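Local coordinates for protein phosphopantetheine adenylyltransferase (Archaeoglobus fulgidus, PDB 3DO8) that probably transfers an adenylyl group reversibly from ATP to 4'-phosphopantetheine, giving dephospho-CoA and pyrophosphate in coenzyme A biosynthesis, at residues G7-L12 / K18-A23; D38-A43 / V73-P78; K81-D86 / L101-K106. All blocks are in the same frame, centred on the assembly; numbering follows the deposited sequence.

Contact 1. Residues G7-L12 / K18-A23; sequences GTFEPL and KLIDVA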
loop_
_atom_site.group_PDB
_atom_site.type_symbol
_atom_site.label_atom_id
_atom_site.label_comp_id
_atom_site.label_asym_id
_atom_site.label_seq_id
_atom_site.Cartn_x
_atom_site.Cartn_y
_atom_site.Cartn_z
ATOM N N GLY A 7 12.680 1.920 -8.930
ATOM C CA GLY A 7 12.450 3.147 -9.662
ATOM C C GLY A 7 13.712 3.718 -10.267
ATOM O O GLY A 7 14.801 3.193 -10.087
ATOM N N THR A 8 13.519 4.795 -11.019
ATOM C CA THR A 8 14.606 5.597 -11.552
ATOM C C THR A 8 14.912 6.758 -10.593
ATOM O O THR A 8 16.051 7.090 -10.404
ATOM C CB THR A 8 14.249 6.122 -12.959
ATOM O OG1 THR A 8 14.166 5.023 -13.853
ATOM C CG2 THR A 8 15.289 7.092 -13.447
ATOM N N PHE A 9 13.881 7.345 -9.993
ATOM C CA PHE A 9 14.025 8.376 -8.942
ATOM C C PHE A 9 14.696 9.621 -9.473
ATOM O O PHE A 9 15.548 10.225 -8.783
ATOM C CB PHE A 9 14.767 7.840 -7.698
ATOM C CG PHE A 9 14.105 6.642 -7.064
ATOM C CD1 PHE A 9 12.967 6.785 -6.275
ATOM C CD2 PHE A 9 14.606 5.361 -7.268
ATOM C CE1 PHE A 9 12.351 5.661 -5.682
ATOM C CE2 PHE A 9 13.990 4.261 -6.733
ATOM C CZ PHE A 9 12.869 4.391 -5.927
ATOM N N GLU A 10 14.294 10.057 -10.664
ATOM C CA GLU A 10 14.819 11.305 -11.222
ATOM C C GLU A 10 13.698 12.188 -11.719
ATOM O O GLU A 10 13.040 11.828 -12.698
ATOM C CB GLU A 10 15.815 11.062 -12.359
ATOM C CG GLU A 10 16.374 12.373 -12.947
ATOM C CD GLU A 10 17.305 12.176 -14.095
ATOM O OE1 GLU A 10 18.006 11.144 -14.134
ATOM O OE2 GLU A 10 17.330 13.064 -14.998
ATOM N N PRO A 11 13.456 13.319 -11.046
ATOM C CA PRO A 11 14.007 13.652 -9.742
ATOM C C PRO A 11 13.258 12.828 -8.685
ATOM O O PRO A 11 12.319 12.086 -9.007
ATOM C CB PRO A 11 13.664 15.122 -9.577
ATOM C CG PRO A 11 12.438 15.265 -10.289
ATOM C CD PRO A 11 12.472 14.321 -11.465
ATOM N N LEU A 12 13.717 12.934 -7.449
ATOM C CA LEU A 12 13.082 12.265 -6.327
ATOM C C LEU A 12 11.929 13.136 -5.845
ATOM O O LEU A 12 12.157 14.157 -5.167
ATOM C CB LEU A 12 14.104 12.032 -5.224
ATOM C CG LEU A 12 13.659 11.191 -4.018
ATOM C CD1 LEU A 12 12.469 11.740 -3.243
ATOM C CD2 LEU A 12 13.333 9.835 -4.415
ATOM N N LYS A 18 6.105 8.940 -1.172
ATOM C CA LYS A 18 4.982 8.141 -0.680
ATOM C C LYS A 18 5.290 6.657 -0.796
ATOM O O LYS A 18 5.016 5.879 0.123
ATOM C CB LYS A 18 3.699 8.479 -1.407
ATOM C CG LYS A 18 3.186 9.885 -1.138
ATOM C CD LYS A 18 2.005 10.270 -2.021
ATOM C CE LYS A 18 1.318 11.536 -1.484
ATOM N NZ LYS A 18 0.152 11.855 -2.344
ATOM N N LEU A 19 5.847 6.258 -1.930
ATOM C CA LEU A 19 6.206 4.856 -2.127
ATOM C C LEU A 19 7.189 4.399 -1.041
ATOM O O LEU A 19 7.070 3.303 -0.480
ATOM C CB LEU A 19 6.861 4.655 -3.488
ATOM C CG LEU A 19 6.060 4.872 -4.758
ATOM C CD1 LEU A 19 6.822 4.297 -5.987
ATOM C CD2 LEU A 19 4.680 4.270 -4.613
ATOM N N ILE A 20 8.200 5.224 -0.811
ATOM C CA ILE A 20 9.238 4.906 0.154
ATOM C C ILE A 20 8.632 4.794 1.555
ATOM O O ILE A 20 8.990 3.875 2.333
ATOM C CB ILE A 20 10.392 5.962 0.112
ATOM C CG1 ILE A 20 11.209 5.780 -1.164
ATOM C CG2 ILE A 20 11.305 5.871 1.334
ATOM C CD1 ILE A 20 12.096 6.956 -1.558
ATOM N N ASP A 21 7.711 5.708 1.896
ATOM C CA ASP A 21 7.094 5.687 3.237
ATOM C C ASP A 21 6.337 4.373 3.420
ATOM O O ASP A 21 6.419 3.729 4.447
ATOM C CB ASP A 21 6.114 6.846 3.414
ATOM C CG ASP A 21 5.664 7.012 4.855
ATOM O OD1 ASP A 21 6.549 7.228 5.720
ATOM O OD2 ASP A 21 4.419 6.933 5.115
ATOM N N VAL A 22 5.542 4.015 2.428
ATOM C CA VAL A 22 4.743 2.783 2.518
ATOM C C VAL A 22 5.705 1.580 2.635
ATOM O O VAL A 22 5.528 0.721 3.478
ATOM C CB VAL A 22 3.749 2.636 1.313
ATOM C CG1 VAL A 22 3.170 1.227 1.244
ATOM C CG2 VAL A 22 2.669 3.718 1.369
ATOM N N ALA A 23 6.737 1.535 1.805
ATOM C CA ALA A 23 7.659 0.400 1.810
ATOM C C ALA A 23 8.339 0.256 3.170
ATOM O O ALA A 23 8.473 -0.851 3.677
ATOM C CB ALA A 23 8.698 0.521 0.704
#
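Ile20 reaches out from helix 14-27 and puts its CD1 methyl against two side chains of the loop before it, Phe9 and Leu12. Ile20 has the most surface covered of the three. Its CG1 branch is extended, with CD1 anti to CA (chi2 163°), so the methyl at its end does the touching. Ile20 CD1 lies 4.3 Å from Phe9 CE1, approaching the ring obliquely. The same Ile20 CD1 is 4.2 Å from Leu12 CD2. These are loose van der Waals contacts.

The tighter approach is inside the loop. Leu12 CD2 packs 3.6 Å from Phe9 CD1, so the two loop side chains meet the helix side by side. With CG anti to N (chi1 -173°) and chi2 at -60°, CD2 is the Leu12 methyl that faces Ile20.

Ile20 also touches Leu5 of strand 3-7 and Val62 and Tyr66 of helix 51-66. The Glu10 carboxylate is bonded to Ser47 and to the backbone N of Val48 and Leu49.

The loop runs from the first strand, 3-7, into helix 14-27. His16, whose ring meets Phe9, belongs to the HxGH signature of the nucleotidyltransferase superfamily, consistent with a place for this loop beside the nucleotide site. Loop and helix thus meet through apolar van der Waals contact, with no hydrogen bond between the two segments, while polar bonds to other parts of the chain hold the loop.

Contact 2. Residues D38-A43 / V73-P78; sequences DRMARA and VKITNP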
loop_
_atom_site.group_PDB
_atom_site.type_symbol
_atom_site.label_atom_id
_atom_site.label_comp_id
_atom_site.label_asym_id
_atom_site.label_seq_id
_atom_site.Cartn_x
_atom_site.Cartn_y
_atom_site.Cartn_z
ATOM N N ASP A 38 21.745 3.336 -15.719
ATOM C CA ASP A 38 21.659 4.426 -16.708
ATOM C C ASP A 38 20.974 3.963 -18.001
ATOM O O ASP A 38 20.133 4.664 -18.557
ATOM C CB ASP A 38 23.055 4.953 -17.034
ATOM C CG ASP A 38 23.690 5.688 -15.881
ATOM O OD1 ASP A 38 22.979 5.970 -14.903
ATOM O OD2 ASP A 38 24.904 5.964 -15.943
ATOM N N ARG A 39 21.312 2.765 -18.450
ATOM C CA ARG A 39 20.739 2.229 -19.696
ATOM C C ARG A 39 19.226 2.214 -19.632
ATOM O O ARG A 39 18.526 2.721 -20.507
ATOM C CB ARG A 39 21.216 0.809 -19.930
ATOM C CG ARG A 39 22.461 0.689 -20.746
ATOM C CD ARG A 39 22.498 -0.670 -21.471
ATOM N NE ARG A 39 23.859 -1.212 -21.538
ATOM C CZ ARG A 39 24.883 -0.650 -22.191
ATOM N NH1 ARG A 39 24.741 0.506 -22.851
ATOM N NH2 ARG A 39 26.076 -1.248 -22.170
ATOM N N MET A 40 18.744 1.659 -18.530
ATOM C CA MET A 40 17.338 1.465 -18.279
ATOM C C MET A 40 16.586 2.774 -18.040
ATOM O O MET A 40 15.434 2.941 -18.468
ATOM C CB MET A 40 17.258 0.576 -17.048
ATOM C CG MET A 40 15.955 -0.056 -16.769
ATOM S SD MET A 40 16.275 -1.735 -16.156
ATOM C CE MET A 40 16.511 -2.392 -17.861
ATOM N N ALA A 41 17.223 3.698 -17.326
ATOM C CA ALA A 41 16.616 4.985 -17.046
ATOM C C ALA A 41 16.336 5.746 -18.351
ATOM O O ALA A 41 15.274 6.346 -18.511
ATOM C CB ALA A 41 17.532 5.792 -16.147
ATOM N N ARG A 42 17.293 5.689 -19.270
ATOM C CA ARG A 42 17.232 6.410 -20.553
ATOM C C ARG A 42 16.113 5.952 -21.502
ATOM O O ARG A 42 15.656 6.736 -22.354
ATOM C CB ARG A 42 18.558 6.265 -21.291
ATOM C CG ARG A 42 19.660 7.176 -20.804
ATOM C CD ARG A 42 20.795 7.248 -21.839
ATOM N NE ARG A 42 21.592 6.012 -21.888
ATOM C CZ ARG A 42 22.648 5.751 -21.108
ATOM N NH1 ARG A 42 23.062 6.635 -20.201
ATOM N NH2 ARG A 42 23.299 4.596 -21.233
ATOM N N ALA A 43 15.694 4.692 -21.381
ATOM C CA ALA A 43 14.585 4.169 -22.188
ATOM C C ALA A 43 13.235 4.718 -21.728
ATOM O O ALA A 43 12.264 4.708 -22.481
ATOM C CB ALA A 43 14.567 2.645 -22.154
ATOM N N VAL A 73 19.983 -1.751 -4.783
ATOM C CA VAL A 73 20.466 -2.683 -5.799
ATOM C C VAL A 73 20.236 -2.056 -7.175
ATOM O O VAL A 73 19.216 -1.396 -7.406
ATOM C CB VAL A 73 19.776 -4.056 -5.649
ATOM C CG1 VAL A 73 20.007 -4.636 -4.236
ATOM C CG2 VAL A 73 18.334 -3.939 -5.895
ATOM N N LYS A 74 21.211 -2.170 -8.072
ATOM C CA LYS A 74 21.016 -1.700 -9.432
ATOM C C LYS A 74 20.083 -2.645 -10.168
ATOM O O LYS A 74 20.295 -3.885 -10.172
ATOM C CB LYS A 74 22.351 -1.613 -10.184
ATOM C CG LYS A 74 22.254 -1.001 -11.537
ATOM C CD LYS A 74 23.601 -1.014 -12.271
ATOM C CE LYS A 74 24.633 -0.087 -11.643
ATOM N NZ LYS A 74 25.940 -0.013 -12.425
ATOM N N ILE A 75 19.066 -2.064 -10.788
ATOM C CA ILE A 75 18.132 -2.797 -11.655
ATOM C C ILE A 75 18.705 -2.762 -13.075
ATOM O O ILE A 75 18.908 -1.693 -13.639
ATOM C CB ILE A 75 16.720 -2.162 -11.627
ATOM C CG1 ILE A 75 16.096 -2.218 -10.236
ATOM C CG2 ILE A 75 15.784 -2.867 -12.597
ATOM C CD1 ILE A 75 14.843 -1.322 -10.070
ATOM N N THR A 76 19.012 -3.939 -13.621
ATOM C CA THR A 76 19.610 -4.070 -14.955
ATOM C C THR A 76 18.741 -4.891 -15.929
ATOM O O THR A 76 19.129 -5.156 -17.068
ATOM C CB THR A 76 20.997 -4.705 -14.811
ATOM O OG1 THR A 76 20.846 -6.009 -14.235
ATOM C CG2 THR A 76 21.881 -3.810 -13.891
ATOM N N ASN A 77 17.552 -5.273 -15.485
ATOM C CA ASN A 77 16.551 -5.856 -16.361
ATOM C C ASN A 77 15.193 -5.470 -15.785
ATOM O O ASN A 77 15.114 -5.009 -14.634
ATOM C CB ASN A 77 16.773 -7.379 -16.445
ATOM C CG ASN A 77 16.264 -8.108 -15.215
ATOM O OD1 ASN A 77 15.073 -8.328 -15.086
ATOM N ND2 ASN A 77 17.168 -8.510 -14.319
ATOM N N PRO A 78 14.114 -5.639 -16.572
ATOM C CA PRO A 78 12.788 -5.166 -16.135
ATOM C C PRO A 78 12.288 -5.730 -14.799
ATOM O O PRO A 78 11.480 -5.102 -14.106
ATOM C CB PRO A 78 11.864 -5.636 -17.251
ATOM C CG PRO A 78 12.712 -5.771 -18.429
ATOM C CD PRO A 78 14.082 -6.205 -17.934
HETATM O O HOH W 1 24.457 2.168 -14.607
#
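Met40, on the helix 38-44, faces the end of strand 71-75 and the loop beyond it, with its CA 6.8 Å from the CA of Thr76. Met40 supplies most of the covered surface. A chi1 of -165° swings its CG away from N, and bends at chi2 and chi3 then lay the thioether along the backbone of 75-78. Met40 SD sits 3.6 Å from Ile75 O. The sulfur is also 3.8 Å from Ile75 CG2, and the two side chains cross at about a right angle. Farther along, Met40 CE rests 3.8 Å from Asn77 CA and 3.9 Å from Thr76 C.

With an alanine in place of Met40, the backbone of 75-77 would probably lose its apolar cover and a gap would open beside Ile75 CG2.

Asn77 OD1 accepts from Tyr79 N. A water weakly bridges the segments at their other end. It accepts from Asp38 N at 3.2 Å and, weakly, from Lys74 NZ. Lys74 also makes a cation-pi contact with Phe51, and Asp38 OD1 pairs with Arg54.

Strand 71-75 is bonded to strand 31-36, which leads into helix 38-44. The contact thus joins what follows two neighbouring strands at their C-terminal ends, the side of a parallel Rossmann-like sheet where nucleotidyltransferases form their active site.

Contact 3. Residues K81-D86 / L101-K106; sequences KTLDVD and LKINQK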
loop_
_atom_site.group_PDB
_atom_site.type_symbol
_atom_site.label_atom_id
_atom_site.label_comp_id
_atom_site.label_asym_id
_atom_site.label_seq_id
_atom_site.Cartn_x
_atom_site.Cartn_y
_atom_site.Cartn_z
ATOM N N LYS A 81 15.445 -8.235 -9.307
ATOM C CA LYS A 81 15.598 -9.512 -8.623
ATOM C C LYS A 81 14.270 -10.208 -8.300
ATOM O O LYS A 81 14.241 -11.219 -7.608
ATOM C CB LYS A 81 16.343 -9.325 -7.297
ATOM C CG LYS A 81 17.776 -8.804 -7.376
ATOM C CD LYS A 81 18.392 -8.863 -5.963
ATOM C CE LYS A 81 17.717 -7.864 -4.939
ATOM N NZ LYS A 81 17.684 -8.374 -3.500
ATOM N N THR A 82 13.169 -9.669 -8.794
ATOM C CA THR A 82 11.870 -10.107 -8.307
ATOM C C THR A 82 11.401 -11.457 -8.833
ATOM O O THR A 82 10.392 -11.945 -8.388
ATOM C CB THR A 82 10.771 -9.074 -8.625
ATOM O OG1 THR A 82 10.645 -8.972 -10.039
ATOM C CG2 THR A 82 11.067 -7.707 -7.975
ATOM N N LEU A 83 12.138 -12.093 -9.762
ATOM C CA LEU A 83 11.807 -13.460 -10.159
ATOM C C LEU A 83 12.604 -14.487 -9.381
ATOM O O LEU A 83 12.392 -15.676 -9.541
ATOM C CB LEU A 83 12.061 -13.663 -11.654
ATOM C CG LEU A 83 11.216 -12.817 -12.590
ATOM C CD1 LEU A 83 11.501 -13.155 -14.034
ATOM C CD2 LEU A 83 9.735 -12.946 -12.261
ATOM N N ASP A 84 13.541 -14.020 -8.565
ATOM C CA ASP A 84 14.516 -14.875 -7.900
ATOM C C ASP A 84 14.289 -14.807 -6.383
ATOM O O ASP A 84 14.002 -15.824 -5.725
ATOM C CB ASP A 84 15.921 -14.375 -8.293
ATOM C CG ASP A 84 16.996 -15.404 -8.107
ATOM O OD1 ASP A 84 16.679 -16.615 -8.048
ATOM O OD2 ASP A 84 18.169 -14.981 -8.037
ATOM N N VAL A 85 14.340 -13.606 -5.842
ATOM C CA VAL A 85 14.183 -13.393 -4.405
ATOM C C VAL A 85 12.728 -13.483 -4.029
ATOM O O VAL A 85 11.843 -13.023 -4.790
ATOM C CB VAL A 85 14.736 -12.004 -4.000
ATOM C CG1 VAL A 85 14.491 -11.698 -2.478
ATOM C CG2 VAL A 85 16.196 -11.868 -4.381
ATOM N N ASP A 86 12.460 -14.025 -2.843
ATOM C CA ASP A 86 11.114 -14.102 -2.334
ATOM C C ASP A 86 10.915 -12.826 -1.523
ATOM O O ASP A 86 11.695 -12.531 -0.572
ATOM C CB ASP A 86 10.841 -15.350 -1.490
ATOM C CG ASP A 86 10.815 -16.644 -2.316
ATOM O OD1 ASP A 86 10.519 -16.609 -3.529
ATOM O OD2 ASP A 86 11.082 -17.726 -1.736
ATOM N N LEU A 101 2.094 -6.888 -12.093
ATOM C CA LEU A 101 1.255 -8.016 -12.496
ATOM C C LEU A 101 2.053 -9.008 -13.346
ATOM O O LEU A 101 1.924 -10.217 -13.178
ATOM C CB LEU A 101 0.033 -7.551 -13.263
ATOM C CG LEU A 101 -0.932 -6.670 -12.440
ATOM C CD1 LEU A 101 -1.997 -6.111 -13.405
ATOM C CD2 LEU A 101 -1.543 -7.414 -11.255
ATOM N N LYS A 102 2.890 -8.479 -14.222
ATOM C CA LYS A 102 3.772 -9.308 -15.079
ATOM C C LYS A 102 4.773 -10.133 -14.238
ATOM O O LYS A 102 5.026 -11.331 -14.513
ATOM C CB LYS A 102 4.495 -8.443 -16.125
ATOM C CG LYS A 102 5.425 -9.179 -17.054
ATOM C CD LYS A 102 4.679 -10.074 -17.974
ATOM C CE LYS A 102 5.498 -10.393 -19.221
ATOM N NZ LYS A 102 4.681 -11.189 -20.168
ATOM N N ILE A 103 5.346 -9.474 -13.246
ATOM C CA ILE A 103 6.232 -10.138 -12.282
ATOM C C ILE A 103 5.540 -11.380 -11.668
ATOM O O ILE A 103 6.107 -12.470 -11.658
ATOM C CB ILE A 103 6.759 -9.165 -11.219
ATOM C CG1 ILE A 103 7.815 -8.201 -11.831
ATOM C CG2 ILE A 103 7.328 -9.928 -10.027
ATOM C CD1 ILE A 103 8.103 -6.908 -11.038
ATOM N N ASN A 104 4.305 -11.225 -11.185
ATOM C CA ASN A 104 3.611 -12.359 -10.576
ATOM C C ASN A 104 3.265 -13.431 -11.609
ATOM O O ASN A 104 3.331 -14.617 -11.308
ATOM C CB ASN A 104 2.360 -11.925 -9.807
ATOM C CG ASN A 104 2.675 -11.558 -8.378
ATOM O OD1 ASN A 104 3.748 -11.964 -7.850
ATOM N ND2 ASN A 104 1.765 -10.850 -7.719
ATOM N N GLN A 105 2.959 -13.015 -12.843
ATOM C CA GLN A 105 2.642 -13.990 -13.911
ATOM C C GLN A 105 3.852 -14.866 -14.169
ATOM O O GLN A 105 3.747 -16.116 -14.209
ATOM C CB GLN A 105 2.206 -13.291 -15.190
ATOM C CG GLN A 105 0.837 -12.715 -15.085
ATOM C CD GLN A 105 0.485 -11.767 -16.208
ATOM O OE1 GLN A 105 1.281 -11.526 -17.125
ATOM N NE2 GLN A 105 -0.726 -11.217 -16.144
ATOM N N LYS A 106 5.018 -14.214 -14.269
ATOM C CA LYS A 106 6.264 -14.951 -14.510
ATOM C C LYS A 106 6.680 -15.791 -13.310
ATOM O O LYS A 106 7.202 -16.894 -13.472
ATOM C CB LYS A 106 7.409 -14.035 -14.928
ATOM C CG LYS A 106 7.237 -13.464 -16.288
ATOM C CD LYS A 106 7.488 -14.542 -17.317
ATOM C CE LYS A 106 7.117 -14.110 -18.661
ATOM N NZ LYS A 106 7.220 -15.299 -19.554
#
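Leu83 and Ile103 mark the closest approach of the two backbones, with their CA atoms 6.8 Å apart. Segment 81-86 lies in the loop between strands 71-75 and 89-92. Within it, Lys81 O accepts from both Asp84 N and Val85 N, which closes a turn. Segment 101-106 is regular helix.

Thr82 and Ile103 carry one half of the contact. Their side chains cross at about a right angle. The hydroxyl is set against the aliphatic branches: Thr82 OG1 lies 3.4 Å from Ile103 CD1 and 3.5 Å from Ile103 CG2. Thr82 CB adds a contact to Ile103 CG2 at 3.8 Å. The oxygen stands between the backbone N and the carbonyl carbon (chi1 64°), a position in which it meets the isoleucine and also bonds Tyr79 O. The hydroxyl is thus satisfied within its own loop, beside an apolar neighbour.

Leu83 carries the other half, and one methyl does the touching. Leu83 CD2 is 3.7 Å from Ile103 O and also 3.7 Å from Lys106 CB. It uses the base of the lysine, whose chain bends at chi2 and whose NZ leads away to a salt bridge with Glu109.

No hydrogen bond links the two segments, but the next residue of the helix does bind the turn. Arg107 donates through NH1 to Thr82 O and Val85 O, and its NH2 forms a salt bridge with Asp86 OD1.

Helix 97-110 is the helix of the beta-alpha-beta crossover from strand 89-92 to strand 116-121. The turn packed on it belongs to the connection between strands 71-75 and 89-92, where a Rossmann-like 3-2-1-4-5 sheet passes from one half to the other.

Contact 1 is buried, contact 3 partly buried, and contact 2 at the surface. All three rest on van der Waals contact and have no direct hydrogen bond across them; contact 2 adds a weak water bridge. Contact 1 pairs side chain with side chain. Contact 2 lays a thioether mainly on backbone, and contact 3 sets side chains against both side chain and backbone. Each joins a helix to a loop, and contact 2 takes in a strand end. Contacts 1 and 2 touch through Thr8 CG2 and Ala41 CB, 3.7 Å apart. Contacts 2 and 3 meet at Val73 CG1 and Lys81 CE, 4.0 Å apart. Contacts 1 and 3 stay apart, but the helix of each touches the second subunit.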